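Local coordinates for protein D-glycerate 2-kinase (Thermotoga maritima, PDB 2B8N) that phosphorylates D-glycerate to 2-phosphoglycerate using ATP, with magnesium as cofactor, in the breakdown of serine via 3-hydroxypyruvate, at residues A[40-45]-A[67-72]; A[261-267]-A[420-424]. All coordinates share one frame; numbering follows the deposited sequence.

Interaction 1 of 2, residues A[40-45]-A[67-72]; sequences VKETLP and AAYEVL
In the alpha/beta lobe built on the parallel sheet, V40, K41, L44 and P45 pack along one side of helix 61-72, the helix of the beta-alpha-beta crossover that joins the neighbouring parallel strands 52-57 and 76-84. The first segment is a bend, where helix 36-41 gives way to the short helical turn 44-47. V40 O takes both T43 N and L44 N at this bend, and the turn presents L44 to the same partner helix as V40. V40 CB lies 4.0 Å from A67 CB, and its CG1 also reaches A68 N. L44 and V71 make much of the apolar contact. L44 CG is anti to the backbone N (chi1 -180°), which carries the branch towards helix 61-72; CD2 rests 3.8 Å from A68 CB and also reaches L72 CD1, at 4.1 Å. V71 splits its methyls between neighbours. CG1 sits 3.9 Å from L44 CG and equally near P45 CG, while CG2 lies against K41 CG at 3.8 Å. Beyond that touch the K41 chain runs out extended over the apolar layer and ends in a salt bridge, NZ to E70 OE1 at 2.9 Å. Neither charge depends on this pair alone: K41 NZ also meets D37, and E70 OE2 is paired with K66, making a chain of alternating charges along the exposed side. Beneath it the apolar side faces the parallel sheet, where L44, A68 and L72 touch L130 of strand 128-133 and V40 touches I260 of the outermost strand 255-261.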
loop_
_atom_site.group_PDB
_atom_site.type_symbol
_atom_site.label_atom_id
_atom_site.label_comp_id
_atom_site.label_asym_id
_atom_site.label_seq_id
_atom_site.Cartn_x
_atom_site.Cartn_y
_atom_site.Cartn_z
ATOM N N VAL A 40 10.710 9.199 -5.985
ATOM C CA VAL A 40 11.502 10.176 -5.254
ATOM C C VAL A 40 12.140 11.178 -6.219
ATOM O O VAL A 40 11.969 12.388 -6.082
ATOM C CB VAL A 40 12.596 9.467 -4.412
ATOM C CG1 VAL A 40 13.601 10.463 -3.849
ATOM C CG2 VAL A 40 11.946 8.690 -3.279
ATOM N N LYS A 41 12.873 10.664 -7.193
ATOM C CA LYS A 41 13.620 11.522 -8.125
ATOM C C LYS A 41 12.719 12.477 -8.929
ATOM O O LYS A 41 13.140 13.583 -9.274
ATOM C CB LYS A 41 14.486 10.666 -9.073
ATOM C CG LYS A 41 15.824 10.213 -8.476
ATOM C CD LYS A 41 16.402 9.021 -9.230
ATOM C CE LYS A 41 17.822 8.636 -8.745
ATOM N NZ LYS A 41 18.402 7.470 -9.507
ATOM N N GLU A 42 11.485 12.061 -9.211
ATOM C CA GLU A 42 10.523 12.928 -9.911
ATOM C C GLU A 42 9.874 13.989 -9.013
ATOM O O GLU A 42 9.226 14.886 -9.533
ATOM C CB GLU A 42 9.445 12.092 -10.601
ATOM C CG GLU A 42 10.001 11.294 -11.757
ATOM C CD GLU A 42 8.948 10.543 -12.548
ATOM O OE1 GLU A 42 7.766 10.510 -12.118
ATOM O OE2 GLU A 42 9.315 9.980 -13.604
ATOM N N THR A 43 10.062 13.888 -7.691
ATOM C CA THR A 43 9.519 14.855 -6.728
ATOM C C THR A 43 10.572 15.681 -5.957
ATOM O O THR A 43 10.521 16.925 -5.948
ATOM C CB THR A 43 8.675 14.131 -5.678
ATOM O OG1 THR A 43 7.642 13.375 -6.320
ATOM C CG2 THR A 43 8.056 15.136 -4.710
ATOM N N LEU A 44 11.506 14.988 -5.307
ATOM C CA LEU A 44 12.432 15.608 -4.343
ATOM C C LEU A 44 13.218 16.814 -4.891
ATOM O O LEU A 44 13.368 17.816 -4.195
ATOM C CB LEU A 44 13.410 14.547 -3.808
ATOM C CG LEU A 44 14.455 14.970 -2.787
ATOM C CD1 LEU A 44 13.820 15.776 -1.671
ATOM C CD2 LEU A 44 15.150 13.740 -2.227
ATOM N N PRO A 45 13.734 16.732 -6.133
ATOM C CA PRO A 45 14.517 17.865 -6.633
ATOM C C PRO A 45 13.736 19.180 -6.642
ATOM O O PRO A 45 14.265 20.213 -6.231
ATOM C CB PRO A 45 14.865 17.424 -8.056
ATOM C CG PRO A 45 14.856 15.948 -7.973
ATOM C CD PRO A 45 13.664 15.661 -7.141
ATOM N N ALA A 67 17.676 6.653 -3.178
ATOM C CA ALA A 67 17.323 7.627 -4.220
ATOM C C ALA A 67 17.447 9.093 -3.750
ATOM O O ALA A 67 17.872 9.950 -4.503
ATOM C CB ALA A 67 15.926 7.342 -4.772
ATOM N N ALA A 68 17.098 9.361 -2.497
ATOM C CA ALA A 68 17.253 10.684 -1.884
ATOM C C ALA A 68 18.719 11.085 -1.733
ATOM O O ALA A 68 19.082 12.240 -1.931
ATOM C CB ALA A 68 16.589 10.693 -0.528
ATOM N N TYR A 69 19.551 10.126 -1.357
ATOM C CA TYR A 69 20.974 10.369 -1.244
ATOM C C TYR A 69 21.535 10.843 -2.578
ATOM O O TYR A 69 22.294 11.825 -2.650
ATOM C CB TYR A 69 21.679 9.092 -0.808
ATOM C CG TYR A 69 23.151 9.254 -0.645
ATOM C CD1 TYR A 69 23.667 10.209 0.217
ATOM C CD2 TYR A 69 24.035 8.457 -1.353
ATOM C CE1 TYR A 69 25.033 10.362 0.369
ATOM C CE2 TYR A 69 25.383 8.595 -1.205
ATOM C CZ TYR A 69 25.876 9.544 -0.351
ATOM O OH TYR A 69 27.225 9.666 -0.211
ATOM N N GLU A 70 21.132 10.143 -3.637
ATOM C CA GLU A 70 21.585 10.461 -4.994
ATOM C C GLU A 70 21.103 11.837 -5.450
ATOM O O GLU A 70 21.827 12.528 -6.155
ATOM C CB GLU A 70 21.150 9.380 -5.989
ATOM C CG GLU A 70 21.868 8.047 -5.780
ATOM C CD GLU A 70 21.359 6.927 -6.666
ATOM O OE1 GLU A 70 20.491 7.184 -7.531
ATOM O OE2 GLU A 70 21.834 5.783 -6.481
ATOM N N VAL A 71 19.889 12.228 -5.066
ATOM C CA VAL A 71 19.437 13.594 -5.316
ATOM C C VAL A 71 20.230 14.646 -4.482
ATOM O O VAL A 71 20.661 15.650 -5.027
ATOM C CB VAL A 71 17.906 13.775 -5.064
ATOM C CG1 VAL A 71 17.525 15.265 -5.143
ATOM C CG2 VAL A 71 17.072 12.936 -6.058
ATOM N N LEU A 72 20.419 14.416 -3.178
ATOM C CA LEU A 72 20.906 15.468 -2.277
ATOM C C LEU A 72 22.381 15.399 -1.905
ATOM O O LEU A 72 22.992 16.432 -1.719
ATOM C CB LEU A 72 20.094 15.479 -0.995
ATOM C CG LEU A 72 18.635 15.913 -1.163
ATOM C CD1 LEU A 72 17.971 15.618 0.145
ATOM C CD2 LEU A 72 18.466 17.371 -1.559
#

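Interaction 2 of 2, residues A[261-267]-A[420-424]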
loop_
_atom_site.group_PDB
_atom_site.type_symbol
_atom_site.label_atom_id
_atom_site.label_comp_id
_atom_site.label_asym_id
_atom_site.label_seq_id
_atom_site.Cartn_x
_atom_site.Cartn_y
_atom_site.Cartn_z
ATOM N N GLY A 261 3.680 8.286 -4.327
ATOM C CA GLY A 261 3.098 7.136 -4.989
ATOM C C GLY A 261 1.776 6.755 -4.388
ATOM O O GLY A 261 1.580 6.830 -3.196
ATOM N N ASN A 262 0.864 6.336 -5.238
ATOM C CA ASN A 262 -0.433 5.811 -4.796
ATOM C C ASN A 262 -1.121 5.180 -5.987
ATOM O O ASN A 262 -0.614 5.241 -7.092
ATOM C CB ASN A 262 -1.291 6.938 -4.238
ATOM C CG ASN A 262 -1.574 7.997 -5.270
ATOM O OD1 ASN A 262 -1.290 7.811 -6.467
ATOM N ND2 ASN A 262 -2.148 9.112 -4.829
ATOM N N VAL A 263 -2.292 4.608 -5.799
ATOM C CA VAL A 263 -2.953 3.906 -6.917
ATOM C C VAL A 263 -3.368 4.854 -8.084
ATOM O O VAL A 263 -3.446 4.454 -9.263
ATOM C CB VAL A 263 -4.131 3.041 -6.404
ATOM C CG1 VAL A 263 -5.332 3.897 -6.082
ATOM C CG2 VAL A 263 -4.476 1.945 -7.391
ATOM N N GLN A 264 -3.590 6.127 -7.772
ATOM C CA GLN A 264 -3.927 7.095 -8.820
ATOM C C GLN A 264 -2.772 7.287 -9.801
ATOM O O GLN A 264 -3.002 7.301 -11.024
ATOM C CB GLN A 264 -4.290 8.446 -8.230
ATOM C CG GLN A 264 -5.517 8.465 -7.350
ATOM C CD GLN A 264 -5.903 9.885 -6.999
ATOM O OE1 GLN A 264 -5.625 10.816 -7.761
ATOM N NE2 GLN A 264 -6.525 10.068 -5.838
ATOM N N LYS A 265 -1.542 7.416 -9.285
ATOM C CA LYS A 265 -0.375 7.642 -10.153
ATOM C C LYS A 265 -0.239 6.481 -11.137
ATOM O O LYS A 265 0.095 6.686 -12.305
ATOM C CB LYS A 265 0.901 7.846 -9.326
ATOM C CG LYS A 265 2.142 8.258 -10.129
ATOM N N VAL A 266 -0.547 5.278 -10.662
ATOM C CA VAL A 266 -0.368 4.063 -11.434
ATOM C C VAL A 266 -1.433 3.950 -12.486
ATOM O O VAL A 266 -1.166 3.501 -13.583
ATOM C CB VAL A 266 -0.365 2.844 -10.508
ATOM C CG1 VAL A 266 -0.325 1.562 -11.286
ATOM C CG2 VAL A 266 0.846 2.905 -9.621
ATOM N N CYS A 267 -2.641 4.368 -12.156
ATOM C CA CYS A 267 -3.702 4.413 -13.151
ATOM C C CYS A 267 -3.464 5.458 -14.219
ATOM O O CYS A 267 -3.775 5.221 -15.388
ATOM C CB CYS A 267 -5.015 4.695 -12.467
ATOM S SG CYS A 267 -5.609 3.219 -11.727
ATOM N N VAL A 420 1.062 -0.084 -3.878
ATOM C CA VAL A 420 0.006 0.917 -3.909
ATOM C C VAL A 420 -1.296 0.268 -4.331
ATOM O O VAL A 420 -2.070 0.852 -5.067
ATOM C CB VAL A 420 0.336 2.115 -4.837
ATOM C CG1 VAL A 420 1.624 2.773 -4.411
ATOM C CG2 VAL A 420 0.406 1.683 -6.309
ATOM N N ASN A 421 -1.527 -0.942 -3.821
ATOM C CA ASN A 421 -2.746 -1.720 -4.053
ATOM C C ASN A 421 -2.852 -2.250 -5.506
ATOM O O ASN A 421 -1.860 -2.713 -6.049
ATOM C CB ASN A 421 -3.977 -0.950 -3.541
ATOM C CG ASN A 421 -3.906 -0.690 -2.035
ATOM O OD1 ASN A 421 -3.955 0.469 -1.570
ATOM N ND2 ASN A 421 -3.785 -1.780 -1.264
ATOM N N ASP A 422 -4.034 -2.197 -6.124
ATOM C CA ASP A 422 -4.314 -3.010 -7.318
ATOM C C ASP A 422 -4.493 -2.169 -8.600
ATOM O O ASP A 422 -5.095 -1.089 -8.571
ATOM C CB ASP A 422 -5.552 -3.902 -7.049
ATOM C CG ASP A 422 -5.365 -4.832 -5.831
ATOM O OD1 ASP A 422 -4.199 -5.081 -5.440
ATOM O OD2 ASP A 422 -6.369 -5.337 -5.272
ATOM N N LEU A 423 -3.958 -2.671 -9.706
ATOM C CA LEU A 423 -4.236 -2.119 -11.038
ATOM C C LEU A 423 -4.939 -3.188 -11.893
ATOM O O LEU A 423 -4.467 -4.325 -11.962
ATOM C CB LEU A 423 -2.931 -1.674 -11.729
ATOM C CG LEU A 423 -3.035 -1.219 -13.191
ATOM C CD1 LEU A 423 -3.980 -0.043 -13.293
ATOM C CD2 LEU A 423 -1.697 -0.875 -13.784
ATOM N N ILE A 424 -6.057 -2.818 -12.520
ATOM C CA ILE A 424 -6.735 -3.683 -13.461
ATOM C C ILE A 424 -6.864 -2.955 -14.786
ATOM O O ILE A 424 -7.248 -1.802 -14.814
ATOM C CB ILE A 424 -8.145 -4.063 -13.015
ATOM C CG1 ILE A 424 -8.125 -4.794 -11.666
ATOM C CG2 ILE A 424 -8.808 -4.950 -14.100
ATOM C CD1 ILE A 424 -8.291 -3.906 -10.464
HETATM O O HOH W 1 -2.915 3.511 -2.820
#
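V420 and L423 pack against the first turn of helix 263-276, a helix N-terminus capped by N262 and set against a beta strand. The helix follows strand 255-261 of the parallel sheet and faces strand 422-428 of the mixed sheet. Helix and strand segments run nearly the same way, 25° apart, with their axes 8.8 Å from each other. V420 is the wedge. At chi1 -58° its CG1 is anti to the carbonyl carbon and lies on the N262 backbone, 3.7 Å from N262 CA; CG2, between the backbone N and the carbonyl carbon, meets V266 CG2 at 3.6 Å. With an alanine in place of V420 both methyls go, and the N262 backbone and V266 would probably be left facing a gap at the start of the helix. V266 divides its own branches: CG2 serves V420, and CG1 comes 3.7 Å from L423 CD2. The other leucine methyl, CD1, lies 4.0 Å from C267 SG. V263 puts CG1 in the crowded position and CG2 anti to its backbone N, against the carbonyl oxygens of V420, in the loop, and D422, in the strand. D422, whose CB turns away from the helix, has its carboxylate held by R337 and N338. A water accepts from V263 N and gives a weak bond to N421 OD1. N262 OD1 takes K265 N at 2.9 Å with an N-H...O angle of 162°.

Interaction 1 sits towards the surface of the parallel-sheet lobe, and its apolar layer ends in salt bridges. Interaction 2 is buried near the middle of the chain, joined by apolar side chains, with no direct hydrogen bond across it but a water bridge, weak on one side; D422's carboxylate is held from outside. The centres of interactions 1 and 2 are about 21 Å apart, and the nearest atoms of interactions 1 and 2 about 6 Å. Strand 255-261 bridges them: its I260 is touched by V40 and T43, and G261 leads into interaction 2. One contact therefore packs helices on the parallel sheet; the other sets the helix after that sheet's edge strand against strand 422-428 of the mixed sheet and the loop before it.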